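Local coordinates for protein DTDP-4-dehydrorhamnose reductase, rfbD ortholog (Clostridium acetobutylicum, PDB 1VL0) that probably reduces dTDP-6-deoxy-L-lyxo-4-hexulose to dTDP-L-rhamnose, the closing step of dTDP-L-rhamnose biosynthesis, and binds a nicotinamide dinucleotide cofactor, at residues Ala75-Glu80 / Phe251-Lys256; Lys172-Leu177 / Val231-Leu236; Thr193-Val198 / His217-Gly222. One frame throughout, in Å; residues are numbered along the deposited sequence. Where two conformers were deposited one is given.

In the fold
From the N terminus, the first contact segment is 75-80, on the short helix after strand 66-69 and close to bound NADH. Its counterpart, 251-256, lies 171 residues farther along, counted between the closest ends, so interaction 1 closes the longest loop and encloses the other two. Within that loop, helix 170-180 packs on helix 226-237 in interaction 2. Interaction 3 is nested deeper still, joining the end of strand 191-196 to the loop after strand 214-217. None of the contacts cross along the chain. Interactions 2 and 3 have centres about 18 Å apart, while that of interaction 1 lies about 23 Å from each. Interaction 1 thus ties helix 76-81 to a distant loop, interaction 2 helix to helix, and interaction 3 strand to loop.

Interaction 1. Residues Ala75-Glu80 / Phe251-Lys256; sequences AVDKCE and FPRPAK
Asp77 carries the polar half of this contact, its two carboxylate oxygens turned to different parts of 251-256. OD1 accepts a hydrogen bond from the backbone N of Ala255 at 3.0 Å, through the lone pair facing away from OD2, with an N-H...O angle of 157°. OD2 makes a salt bridge to Arg253 NE, also 3.0 Å away. The two flat groups are tilted 54° against each other, and the arginine chain, bent at chi2 and chi3, folds back so that NE reaches OD2 obliquely. Arg257 adds a second salt bridge, to OD1, so three residues grip the carboxylate.

Van der Waals contacts surround it. The Pro254 ring crosses the Asp77 side chain, its CD 3.4 Å from OD1. In an apolar contact, Val76 CG1, anti to the backbone N (chi1 167°), presses on Ala255 CB at a tight 3.3 Å.

One water links the segments, donating to Glu80 OE2 and accepting from Lys256 N at 2.8 Å. Glu80 OE2 also accepts a hydrogen bond from the backbone N of Ala136.

The contact joins the loop between strand 242-246 and helix 266-270 to helix 76-81, which also packs on helix 136-151 through Val76 and Cys79; there Val76 touches Tyr137, an NADH-binding residue.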
ATOM      1  N   ALA A  75     -22.297  -9.804 -12.023  1.00 53.58           N
ATOM      2  CA  ALA A  75     -23.041 -11.014 -11.666  1.00 53.02           C
ATOM      3  C   ALA A  75     -22.345 -11.700 -10.476  1.00 51.32           C
ATOM      4  O   ALA A  75     -21.397 -12.484 -10.636  1.00 50.88           O
ATOM      5  CB  ALA A  75     -23.167 -11.968 -12.870  1.00 52.99           C
ATOM      6  N   VAL A  76     -22.838 -11.406  -9.277  1.00 50.14           N
ATOM      7  CA  VAL A  76     -22.154 -11.794  -8.036  1.00 50.87           C
ATOM      8  C   VAL A  76     -22.050 -13.302  -7.873  1.00 50.18           C
ATOM      9  O   VAL A  76     -20.980 -13.819  -7.534  1.00 48.49           O
ATOM     10  CB  VAL A  76     -22.826 -11.149  -6.790  1.00 52.85           C
ATOM     11  CG1 VAL A  76     -22.339 -11.768  -5.501  1.00 56.03           C
ATOM     12  CG2 VAL A  76     -22.591  -9.659  -6.787  1.00 54.14           C
ATOM     13  N   ASP A  77     -23.141 -14.015  -8.105  1.00 51.26           N
ATOM     14  CA  ASP A  77     -23.133 -15.473  -7.950  1.00 52.31           C
ATOM     15  C   ASP A  77     -22.283 -16.111  -9.025  1.00 50.15           C
ATOM     16  O   ASP A  77     -21.560 -17.050  -8.743  1.00 51.73           O
ATOM     17  CB  ASP A  77     -24.569 -16.043  -7.985  1.00 53.95           C
ATOM     18  CG  ASP A  77     -25.417 -15.573  -6.800  1.00 60.66           C
ATOM     19  OD1 ASP A  77     -24.946 -15.684  -5.637  1.00 58.35           O
ATOM     20  OD2 ASP A  77     -26.557 -15.082  -6.930  1.00 67.17           O
ATOM     21  N   LYS A  78     -22.373 -15.609 -10.258  1.00 49.37           N
ATOM     22  CA  LYS A  78     -21.558 -16.130 -11.371  1.00 50.18           C
ATOM     23  C   LYS A  78     -20.046 -15.930 -11.172  1.00 48.87           C
ATOM     24  O   LYS A  78     -19.256 -16.688 -11.719  1.00 48.74           O
ATOM     25  CB  LYS A  78     -21.994 -15.521 -12.730  1.00 51.69           C
ATOM     26  CG  LYS A  78     -23.026 -16.348 -13.500  1.00 59.50           C
ATOM     27  N   CYS A  79     -19.640 -14.909 -10.416  1.00 47.30           N
ATOM     28  CA  CYS A  79     -18.209 -14.721 -10.102  1.00 45.38           C
ATOM     29  C   CYS A  79     -17.617 -15.917  -9.355  1.00 43.49           C
ATOM     30  O   CYS A  79     -16.448 -16.252  -9.538  1.00 42.41           O
ATOM     31  CB  CYS A  79     -17.979 -13.442  -9.270  1.00 43.03           C
ATOM     32  SG  CYS A  79     -18.210 -11.900 -10.175  1.00 44.46           S
ATOM     33  N   GLU A  80     -18.421 -16.563  -8.517  1.00 44.69           N
ATOM     34  CA  GLU A  80     -17.952 -17.718  -7.738  1.00 47.27           C
ATOM     35  C   GLU A  80     -17.535 -18.855  -8.633  1.00 48.94           C
ATOM     36  O   GLU A  80     -16.575 -19.537  -8.339  1.00 51.13           O
ATOM     37  CB  GLU A  80     -19.017 -18.227  -6.764  1.00 47.73           C
ATOM     38  CG  GLU A  80     -19.434 -17.255  -5.677  1.00 48.80           C
ATOM     39  CD  GLU A  80     -18.289 -16.821  -4.757  1.00 52.56           C
ATOM     40  OE1 GLU A  80     -17.295 -17.573  -4.561  1.00 49.69           O
ATOM     41  OE2 GLU A  80     -18.414 -15.706  -4.211  1.00 44.94           O
ATOM     42  N   PHE A 251     -33.709 -18.597   1.105  1.00 73.80           N
ATOM     43  CA  PHE A 251     -33.510 -18.597  -0.349  1.00 74.43           C
ATOM     44  C   PHE A 251     -32.014 -18.455  -0.719  1.00 75.11           C
ATOM     45  O   PHE A 251     -31.560 -17.388  -1.151  1.00 75.96           O
ATOM     46  CB  PHE A 251     -34.422 -17.510  -0.930  1.00 75.54           C
ATOM     47  CG  PHE A 251     -35.854 -17.949  -1.102  1.00 82.76           C
ATOM     48  CD1 PHE A 251     -36.190 -19.047  -1.891  1.00 87.89           C
ATOM     49  CD2 PHE A 251     -36.870 -17.303  -0.380  1.00 89.04           C
ATOM     50  CE1 PHE A 251     -37.529 -19.477  -2.001  1.00 89.78           C
ATOM     51  CE2 PHE A 251     -38.203 -17.715  -0.483  1.00 91.19           C
ATOM     52  CZ  PHE A 251     -38.536 -18.807  -1.296  1.00 90.16           C
ATOM     53  N   PRO A 252     -31.256 -19.546  -0.539  1.00 74.20           N
ATOM     54  CA  PRO A 252     -29.779 -19.508  -0.571  1.00 73.05           C
ATOM     55  C   PRO A 252     -29.156 -19.309  -1.953  1.00 70.96           C
ATOM     56  O   PRO A 252     -29.721 -19.724  -2.966  1.00 70.03           O
ATOM     57  CB  PRO A 252     -29.387 -20.876  -0.001  1.00 72.94           C
ATOM     58  CG  PRO A 252     -30.535 -21.776  -0.334  1.00 73.45           C
ATOM     59  CD  PRO A 252     -31.762 -20.914  -0.306  1.00 74.24           C
ATOM     60  N   ARG A 253     -27.991 -18.663  -1.979  1.00 68.94           N
ATOM     61  CA  ARG A 253     -27.288 -18.360  -3.236  1.00 66.52           C
ATOM     62  C   ARG A 253     -25.807 -18.711  -3.145  1.00 64.60           C
ATOM     63  O   ARG A 253     -25.269 -18.799  -2.048  1.00 63.44           O
ATOM     64  CB  ARG A 253     -27.386 -16.874  -3.551  1.00 67.46           C
ATOM     65  CG  ARG A 253     -28.757 -16.309  -3.907  1.00 68.44           C
ATOM     66  CD  ARG A 253     -29.461 -16.842  -5.127  1.00 79.51           C
ATOM     67  NE  ARG A 253     -29.346 -15.814  -6.168  1.00 88.96           N
ATOM     68  CZ  ARG A 253     -29.848 -14.563  -6.071  1.00 95.93           C
ATOM     69  NH1 ARG A 253     -30.530 -14.174  -4.989  1.00100.15           N
ATOM     70  NH2 ARG A 253     -29.670 -13.688  -7.064  1.00 95.20           N
ATOM     71  N   PRO A 254     -25.153 -18.935  -4.293  1.00 63.80           N
ATOM     72  CA  PRO A 254     -23.705 -19.280  -4.332  1.00 63.66           C
ATOM     73  C   PRO A 254     -22.751 -18.296  -3.646  1.00 60.62           C
ATOM     74  O   PRO A 254     -21.758 -18.724  -3.064  1.00 59.17           O
ATOM     75  CB  PRO A 254     -23.397 -19.360  -5.839  1.00 64.16           C
ATOM     76  CG  PRO A 254     -24.716 -19.679  -6.479  1.00 64.81           C
ATOM     77  CD  PRO A 254     -25.760 -18.977  -5.640  1.00 63.83           C
ATOM     78  N   ALA A 255     -23.037 -17.002  -3.744  1.00 59.54           N
ATOM     79  CA  ALA A 255     -22.195 -15.969  -3.132  1.00 60.19           C
ATOM     80  C   ALA A 255     -22.731 -15.514  -1.746  1.00 60.37           C
ATOM     81  O   ALA A 255     -23.943 -15.258  -1.584  1.00 59.03           O
ATOM     82  CB  ALA A 255     -22.061 -14.770  -4.071  1.00 58.61           C
ATOM     83  N   LYS A 256     -21.821 -15.423  -0.766  1.00 60.48           N
ATOM     84  CA  LYS A 256     -22.117 -14.831   0.544  1.00 62.10           C
ATOM     85  C   LYS A 256     -22.420 -13.335   0.373  1.00 62.18           C
ATOM     86  O   LYS A 256     -21.625 -12.596  -0.240  1.00 60.18           O
ATOM     87  CB  LYS A 256     -20.945 -15.012   1.548  1.00 61.42           C
ATOM     88  CG  LYS A 256     -20.659 -16.463   1.964  1.00 65.22           C
ATOM     89  CD  LYS A 256     -19.370 -16.594   2.798  1.00 64.77           C
TER
HETATM   90  O   HOH W   1     -19.195 -16.105  -1.494  1.00 49.63           O

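Interaction 2. Residues Lys172-Leu177 / Val231-Leu236; sequences KTMINL and VEIFRL
Met174, a selenomethionine, and Ile175 face Ile233 and Phe234 where the two helices approach to 10.0 Å between segment axes and cross at -62°. Phe234 reaches over to helix 172-177 with the far end of its ring: the backbone O of Met174 lies near the ring plane, 3.2 Å from both CE1 and CZ of Phe234. CG of Phe234 is placed beside its own backbone N (chi1 -63°), and this swings the ring across the gap. The Met174 side chain crosses that of Phe234 at about a right angle, CB 3.9 Å from CZ. Its selenium lies 5.2 Å from the ring centroid and 65° off the ring normal, an oblique Met-aromatic contact. The helix pair packs with the small parallel sheet of 183-187 and 242-246, apart from the Rossmann-type sheet, in what is probably the substrate-binding part, as in extended SDR enzymes. Leu184 of the small sheet touches both Met174 and Phe234, extending the apolar cluster. Ile233 supplies two branches: CD1 touches Met174 CG at 4.0 Å, while CG2 packs against CG1 of Ile175 at 4.0 Å, the two isoleucine chains crossing at about a right angle. Beyond them, Leu290 of helix 279-290 rests on Ile175.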
ATOM      1  N   LYS A 172     -36.419  -2.422 -11.389  1.00 42.98           N
ATOM      2  CA  LYS A 172     -37.064  -3.030 -12.553  1.00 43.76           C
ATOM      3  C   LYS A 172     -37.533  -4.466 -12.290  1.00 43.88           C
ATOM      4  O   LYS A 172     -38.639  -4.870 -12.671  1.00 44.42           O
ATOM      5  CB  LYS A 172     -36.136  -2.955 -13.776  1.00 44.19           C
ATOM      6  CG  LYS A 172     -35.926  -1.541 -14.285  1.00 43.05           C
ATOM      7  CD  LYS A 172     -35.156  -1.541 -15.638  1.00 46.92           C
ATOM      8  CE  LYS A 172     -34.903  -0.157 -16.173  1.00 47.67           C
ATOM      9  NZ  LYS A 172     -34.232  -0.238 -17.546  1.00 50.47           N
ATOM     10  N   THR A 173     -36.690  -5.230 -11.616  1.00 45.04           N
ATOM     11  CA  THR A 173     -37.033  -6.589 -11.215  1.00 44.68           C
ATOM     12  C   THR A 173     -38.292  -6.671 -10.354  1.00 44.70           C
ATOM     13  O   THR A 173     -39.201  -7.438 -10.650  1.00 44.36           O
ATOM     14  CB  THR A 173     -35.844  -7.177 -10.481  1.00 46.52           C
ATOM     15  OG1 THR A 173     -34.759  -7.287 -11.413  1.00 45.60           O
ATOM     16  CG2 THR A 173     -36.109  -8.608 -10.010  1.00 44.12           C
HETATM   17  N   MSE A 174     -38.319  -5.885  -9.284  1.00 45.15           N
HETATM   18  CA  MSE A 174     -39.470  -5.810  -8.420  1.00 45.53           C
HETATM   19  C   MSE A 174     -40.727  -5.405  -9.152  1.00 46.13           C
HETATM   20  O   MSE A 174     -41.766  -5.969  -8.897  1.00 45.90           O
HETATM   21  CB  MSE A 174     -39.237  -4.799  -7.301  1.00 46.62           C
HETATM   22  CG  MSE A 174     -38.427  -5.326  -6.161  1.00 46.23           C
HETATM   23 SE   MSE A 174     -39.130  -7.026  -5.330  1.00 60.45          SE
HETATM   24  CE  MSE A 174     -37.798  -8.170  -6.070  1.00 46.34           C
ATOM     25  N   ILE A 175     -40.630  -4.385 -10.005  1.00 46.66           N
ATOM     26  CA  ILE A 175     -41.756  -3.918 -10.820  1.00 46.00           C
ATOM     27  C   ILE A 175     -42.285  -5.034 -11.659  1.00 47.65           C
ATOM     28  O   ILE A 175     -43.483  -5.256 -11.673  1.00 48.14           O
ATOM     29  CB  ILE A 175     -41.380  -2.674 -11.684  1.00 46.80           C
ATOM     30  CG1 ILE A 175     -41.292  -1.448 -10.774  1.00 44.79           C
ATOM     31  CG2 ILE A 175     -42.444  -2.397 -12.748  1.00 49.13           C
ATOM     32  CD1 ILE A 175     -40.626  -0.198 -11.370  1.00 45.15           C
ATOM     33  N   ASN A 176     -41.413  -5.773 -12.330  1.00 48.45           N
ATOM     34  CA  ASN A 176     -41.874  -6.876 -13.183  1.00 48.69           C
ATOM     35  C   ASN A 176     -42.489  -7.993 -12.381  1.00 49.52           C
ATOM     36  O   ASN A 176     -43.536  -8.525 -12.720  1.00 50.57           O
ATOM     37  CB  ASN A 176     -40.732  -7.346 -14.071  0.65 50.03           C
ATOM     38  CG  ASN A 176     -40.349  -6.288 -15.101  0.65 55.96           C
ATOM     39  OD1 ASN A 176     -41.176  -5.428 -15.451  0.65 60.29           O
ATOM     40  ND2 ASN A 176     -39.101  -6.328 -15.581  0.65 66.51           N
ATOM     41  N   LEU A 177     -41.825  -8.384 -11.319  1.00 49.43           N
ATOM     42  CA  LEU A 177     -42.358  -9.452 -10.497  1.00 53.34           C
ATOM     43  C   LEU A 177     -43.706  -9.065  -9.883  1.00 55.46           C
ATOM     44  O   LEU A 177     -44.600  -9.886  -9.727  1.00 53.60           O
ATOM     45  CB  LEU A 177     -41.378  -9.813  -9.367  1.00 53.44           C
ATOM     46  CG  LEU A 177     -40.099 -10.535  -9.794  1.00 55.28           C
ATOM     47  CD1 LEU A 177     -39.203 -10.712  -8.601  1.00 56.92           C
ATOM     48  CD2 LEU A 177     -40.414 -11.877 -10.470  1.00 59.89           C
ATOM     49  N   VAL A 231     -41.046  -2.463  -0.618  1.00 43.28           N
ATOM     50  CA  VAL A 231     -42.263  -1.850  -0.125  1.00 43.33           C
ATOM     51  C   VAL A 231     -42.389  -0.407  -0.625  1.00 44.94           C
ATOM     52  O   VAL A 231     -43.477   0.037  -1.018  1.00 43.92           O
ATOM     53  CB  VAL A 231     -42.305  -1.919   1.437  1.00 44.92           C
ATOM     54  CG1 VAL A 231     -43.452  -1.075   2.015  1.00 45.96           C
ATOM     55  CG2 VAL A 231     -42.509  -3.348   1.856  1.00 41.92           C
ATOM     56  N   GLU A 232     -41.292   0.331  -0.646  1.00 45.16           N
ATOM     57  CA  GLU A 232     -41.340   1.698  -1.142  1.00 44.67           C
ATOM     58  C   GLU A 232     -41.541   1.727  -2.645  1.00 45.36           C
ATOM     59  O   GLU A 232     -42.284   2.560  -3.123  1.00 43.84           O
ATOM     60  CB  GLU A 232     -40.107   2.470  -0.726  1.00 45.14           C
ATOM     61  CG  GLU A 232     -40.031   3.923  -1.198  1.00 47.11           C
ATOM     62  CD  GLU A 232     -40.990   4.865  -0.482  1.00 48.08           C
ATOM     63  OE1 GLU A 232     -41.766   4.439   0.403  1.00 51.02           O
ATOM     64  OE2 GLU A 232     -40.936   6.059  -0.805  1.00 46.37           O
ATOM     65  N   ILE A 233     -40.895   0.824  -3.375  1.00 45.67           N
ATOM     66  CA  ILE A 233     -41.085   0.725  -4.845  1.00 45.31           C
ATOM     67  C   ILE A 233     -42.575   0.552  -5.191  1.00 46.06           C
ATOM     68  O   ILE A 233     -43.114   1.242  -6.080  1.00 45.39           O
ATOM     69  CB  ILE A 233     -40.284  -0.454  -5.434  1.00 45.44           C
ATOM     70  CG1 ILE A 233     -38.758  -0.155  -5.427  1.00 43.24           C
ATOM     71  CG2 ILE A 233     -40.703  -0.745  -6.863  1.00 43.28           C
ATOM     72  CD1 ILE A 233     -37.866  -1.389  -5.535  1.00 42.46           C
ATOM     73  N   PHE A 234     -43.235  -0.377  -4.493  1.00 45.56           N
ATOM     74  CA  PHE A 234     -44.652  -0.663  -4.753  1.00 45.34           C
ATOM     75  C   PHE A 234     -45.606   0.455  -4.252  1.00 47.37           C
ATOM     76  O   PHE A 234     -46.601   0.783  -4.917  1.00 45.09           O
ATOM     77  CB  PHE A 234     -45.023  -2.037  -4.177  1.00 46.01           C
ATOM     78  CG  PHE A 234     -44.267  -3.176  -4.818  1.00 42.46           C
ATOM     79  CD1 PHE A 234     -44.150  -3.262  -6.211  1.00 42.30           C
ATOM     80  CD2 PHE A 234     -43.662  -4.154  -4.033  1.00 48.13           C
ATOM     81  CE1 PHE A 234     -43.456  -4.308  -6.797  1.00 46.72           C
ATOM     82  CE2 PHE A 234     -42.965  -5.231  -4.612  1.00 43.12           C
ATOM     83  CZ  PHE A 234     -42.860  -5.306  -5.998  1.00 48.63           C
ATOM     84  N   ARG A 235     -45.239   1.102  -3.139  1.00 45.50           N
ATOM     85  CA  ARG A 235     -45.927   2.313  -2.728  1.00 45.46           C
ATOM     86  C   ARG A 235     -45.874   3.419  -3.792  1.00 45.58           C
ATOM     87  O   ARG A 235     -46.895   4.047  -4.123  1.00 44.47           O
ATOM     88  CB  ARG A 235     -45.376   2.830  -1.411  1.00 45.67           C
ATOM     89  CG  ARG A 235     -46.226   3.914  -0.777  1.00 43.45           C
ATOM     90  CD  ARG A 235     -45.555   4.707   0.335  1.00 48.04           C
ATOM     91  NE  ARG A 235     -44.473   5.578  -0.147  1.00 48.62           N
ATOM     92  CZ  ARG A 235     -44.635   6.801  -0.649  1.00 54.04           C
ATOM     93  NH1 ARG A 235     -45.817   7.346  -0.757  1.00 55.80           N
ATOM     94  NH2 ARG A 235     -43.594   7.478  -1.089  1.00 52.84           N
ATOM     95  N   LEU A 236     -44.710   3.624  -4.366  1.00 45.88           N
ATOM     96  CA  LEU A 236     -44.530   4.670  -5.380  1.00 45.65           C
ATOM     97  C   LEU A 236     -45.209   4.357  -6.712  1.00 48.23           C
ATOM     98  O   LEU A 236     -45.707   5.265  -7.401  1.00 48.40           O
ATOM     99  CB  LEU A 236     -43.037   4.909  -5.605  1.00 48.05           C
ATOM    100  CG  LEU A 236     -42.274   5.694  -4.533  1.00 43.15           C
ATOM    101  CD1 LEU A 236     -40.774   5.567  -4.766  1.00 40.52           C
ATOM    102  CD2 LEU A 236     -42.670   7.159  -4.489  1.00 45.63           C
TER

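Interaction 3. Residues Thr193-Val198 / His217-Gly222; sequences TPTSTV and HCTCKG
Thr195 and Thr193 hold segment 217-222 with their hydroxyls, one bond each. The backbone N of Cys220 donates to Thr195 OG1 at 3.1 Å, with an N-H...O angle of 156°. Two residues earlier, Thr193 OG1 donates to the carbonyl O of Gly222, 2.7 Å away and tilted above the carbonyl plane by 36°. The two threonines thus grip the segment at Cys220 and at Gly222.

Close carbon-oxygen contacts surround these bonds. With CG2 of Thr193 anti to the backbone N, the methyl lies against the carbonyl O of Cys220 at 3.1 Å, while OG1 is left directed at Gly222. Thr195 and Thr219 cross at about a right angle, OG1 of the former 3.1 Å from CB of the latter. Cys220 turns CB onto the carbonyl O of Pro194 at 3.3 Å.

Farther out, a water donates to both Thr193 OG1 and Thr219 OG1, the second at 2.6 Å, and so bridges the segments. Thr219 OG1 also bonds an unidentified molecule, probably from the crystallisation liquor, that may mark a pocket. The carbonyl O of Thr219 accepts hydrogen bonds from Asn265 and Thr276.

Ser196 is the N-cap of helix 197-210: its OG accepts from Val198 N at 3.2 Å. That helix joins strands 191-196 and 214-217, both parallel to 155-164, in a beta-alpha-beta crossover of the Rossmann-type sheet. Thr195 pairs by its backbone with Trp162 and Tyr164 of strand 155-164 and Cys218 with Arg159, while helix 279-290 packs on Thr193, Pro194, Ser196 and Cys220.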
ATOM      1  N   THR A 193     -28.225   0.768   1.588  1.00 34.44           N
ATOM      2  CA  THR A 193     -28.927   1.934   1.119  1.00 36.54           C
ATOM      3  C   THR A 193     -29.002   1.894  -0.411  1.00 38.34           C
ATOM      4  O   THR A 193     -27.946   1.858  -1.053  1.00 36.59           O
ATOM      5  CB  THR A 193     -28.182   3.221   1.463  1.00 37.13           C
ATOM      6  OG1 THR A 193     -27.722   3.167   2.821  1.00 36.44           O
ATOM      7  CG2 THR A 193     -29.157   4.423   1.318  1.00 33.42           C
ATOM      8  N   PRO A 194     -30.231   1.946  -0.963  1.00 38.04           N
ATOM      9  CA  PRO A 194     -30.449   2.043  -2.421  1.00 35.87           C
ATOM     10  C   PRO A 194     -29.789   3.283  -2.944  1.00 37.05           C
ATOM     11  O   PRO A 194     -29.890   4.321  -2.277  1.00 37.82           O
ATOM     12  CB  PRO A 194     -31.969   2.174  -2.529  1.00 38.39           C
ATOM     13  CG  PRO A 194     -32.502   1.512  -1.225  1.00 37.31           C
ATOM     14  CD  PRO A 194     -31.508   1.898  -0.204  1.00 39.39           C
ATOM     15  N   THR A 195     -29.104   3.192  -4.111  1.00 34.66           N
ATOM     16  CA  THR A 195     -28.352   4.292  -4.639  1.00 33.34           C
ATOM     17  C   THR A 195     -28.630   4.484  -6.086  1.00 33.14           C
ATOM     18  O   THR A 195     -28.615   3.524  -6.853  1.00 32.73           O
ATOM     19  CB  THR A 195     -26.830   4.073  -4.404  1.00 33.46           C
ATOM     20  OG1 THR A 195     -26.603   4.014  -2.991  1.00 38.70           O
ATOM     21  CG2 THR A 195     -25.988   5.271  -4.894  1.00 33.71           C
ATOM     22  N   SER A 196     -28.978   5.723  -6.426  1.00 33.24           N
ATOM     23  CA  SER A 196     -29.295   6.088  -7.822  1.00 32.73           C
ATOM     24  C   SER A 196     -28.004   6.434  -8.498  1.00 32.55           C
ATOM     25  O   SER A 196     -27.171   7.050  -7.888  1.00 33.60           O
ATOM     26  CB  SER A 196     -30.236   7.331  -7.885  1.00 31.53           C
ATOM     27  OG  SER A 196     -30.475   7.708  -9.256  1.00 33.55           O
ATOM     28  N   THR A 197     -27.864   6.132  -9.790  1.00 35.84           N
ATOM     29  CA  THR A 197     -26.689   6.570 -10.549  1.00 34.01           C
ATOM     30  C   THR A 197     -26.597   8.075 -10.678  1.00 34.59           C
ATOM     31  O   THR A 197     -25.540   8.635 -10.982  1.00 33.59           O
ATOM     32  CB  THR A 197     -26.678   5.978 -11.975  1.00 35.21           C
ATOM     33  OG1 THR A 197     -27.963   6.180 -12.616  1.00 35.28           O
ATOM     34  CG2 THR A 197     -26.474   4.486 -11.928  1.00 36.65           C
ATOM     35  N   VAL A 198     -27.708   8.762 -10.509  1.00 36.38           N
ATOM     36  CA  VAL A 198     -27.700  10.215 -10.647  1.00 34.36           C
ATOM     37  C   VAL A 198     -26.815  10.789  -9.566  1.00 34.45           C
ATOM     38  O   VAL A 198     -26.037  11.683  -9.823  1.00 35.02           O
ATOM     39  CB  VAL A 198     -29.131  10.806 -10.495  1.00 35.11           C
ATOM     40  CG1 VAL A 198     -29.101  12.356 -10.370  1.00 35.25           C
ATOM     41  CG2 VAL A 198     -29.997  10.346 -11.674  1.00 39.26           C
ATOM     42  N   HIS A 217     -16.678   6.460  -0.100  1.00 31.89           N
ATOM     43  CA  HIS A 217     -17.983   5.806  -0.149  1.00 30.97           C
ATOM     44  C   HIS A 217     -19.025   6.756  -0.720  1.00 32.91           C
ATOM     45  O   HIS A 217     -19.032   7.959  -0.445  1.00 32.58           O
ATOM     46  CB  HIS A 217     -18.396   5.395   1.271  1.00 32.31           C
ATOM     47  CG  HIS A 217     -17.564   4.293   1.831  1.00 33.30           C
ATOM     48  ND1 HIS A 217     -17.659   3.875   3.148  1.00 28.87           N
ATOM     49  CD2 HIS A 217     -16.581   3.552   1.265  1.00 34.11           C
ATOM     50  CE1 HIS A 217     -16.813   2.877   3.335  1.00 37.30           C
ATOM     51  NE2 HIS A 217     -16.136   2.675   2.222  1.00 29.78           N
ATOM     52  N   CYS A 218     -19.887   6.220  -1.583  1.00 35.29           N
ATOM     53  CA  CYS A 218     -20.942   6.996  -2.212  1.00 33.42           C
ATOM     54  C   CYS A 218     -22.190   6.158  -2.422  1.00 34.57           C
ATOM     55  O   CYS A 218     -22.379   5.557  -3.497  1.00 35.35           O
ATOM     56  CB  CYS A 218     -20.482   7.565  -3.553  1.00 35.31           C
ATOM     57  SG  CYS A 218     -21.765   8.665  -4.162  1.00 39.42           S
ATOM     58  N   THR A 219     -22.998   6.069  -1.356  1.00 36.22           N
ATOM     59  CA  THR A 219     -24.366   5.654  -1.450  1.00 35.71           C
ATOM     60  C   THR A 219     -25.300   6.832  -1.026  1.00 35.34           C
ATOM     61  O   THR A 219     -24.875   7.830  -0.419  1.00 35.24           O
ATOM     62  CB  THR A 219     -24.638   4.413  -0.575  1.00 36.73           C
ATOM     63  OG1 THR A 219     -24.341   4.694   0.803  1.00 33.09           O
ATOM     64  CG2 THR A 219     -23.725   3.284  -0.956  1.00 37.68           C
ATOM     65  N   CYS A 220     -26.588   6.669  -1.333  1.00 35.78           N
ATOM     66  CA  CYS A 220     -27.570   7.642  -0.925  1.00 37.04           C
ATOM     67  C   CYS A 220     -27.671   7.694   0.610  1.00 35.70           C
ATOM     68  O   CYS A 220     -27.192   6.799   1.318  1.00 34.78           O
ATOM     69  CB  CYS A 220     -28.933   7.382  -1.631  1.00 36.67           C
ATOM     70  SG  CYS A 220     -29.030   7.961  -3.397  1.00 44.55           S
ATOM     71  N   LYS A 221     -28.250   8.769   1.140  1.00 37.03           N
ATOM     72  CA  LYS A 221     -28.398   8.889   2.601  1.00 36.83           C
ATOM     73  C   LYS A 221     -29.455   7.955   3.123  1.00 34.77           C
ATOM     74  O   LYS A 221     -30.405   7.617   2.407  1.00 34.53           O
ATOM     75  CB  LYS A 221     -28.738  10.312   2.998  1.00 35.69           C
ATOM     76  CG  LYS A 221     -27.724  11.349   2.618  1.00 37.96           C
ATOM     77  CD  LYS A 221     -28.233  12.704   3.123  1.00 42.95           C
ATOM     78  CE  LYS A 221     -27.623  13.919   2.487  1.00 50.68           C
ATOM     79  NZ  LYS A 221     -26.250  13.844   2.532  1.00 46.17           N
ATOM     80  N   GLY A 222     -29.302   7.518   4.375  1.00 36.51           N
ATOM     81  CA  GLY A 222     -30.280   6.661   4.995  1.00 35.71           C
ATOM     82  C   GLY A 222     -29.881   5.198   5.008  1.00 39.71           C
ATOM     83  O   GLY A 222     -28.754   4.838   4.671  1.00 41.33           O
TER
HETATM   84  O   HOH W   2     -25.027   2.459   2.023  1.00 31.89           O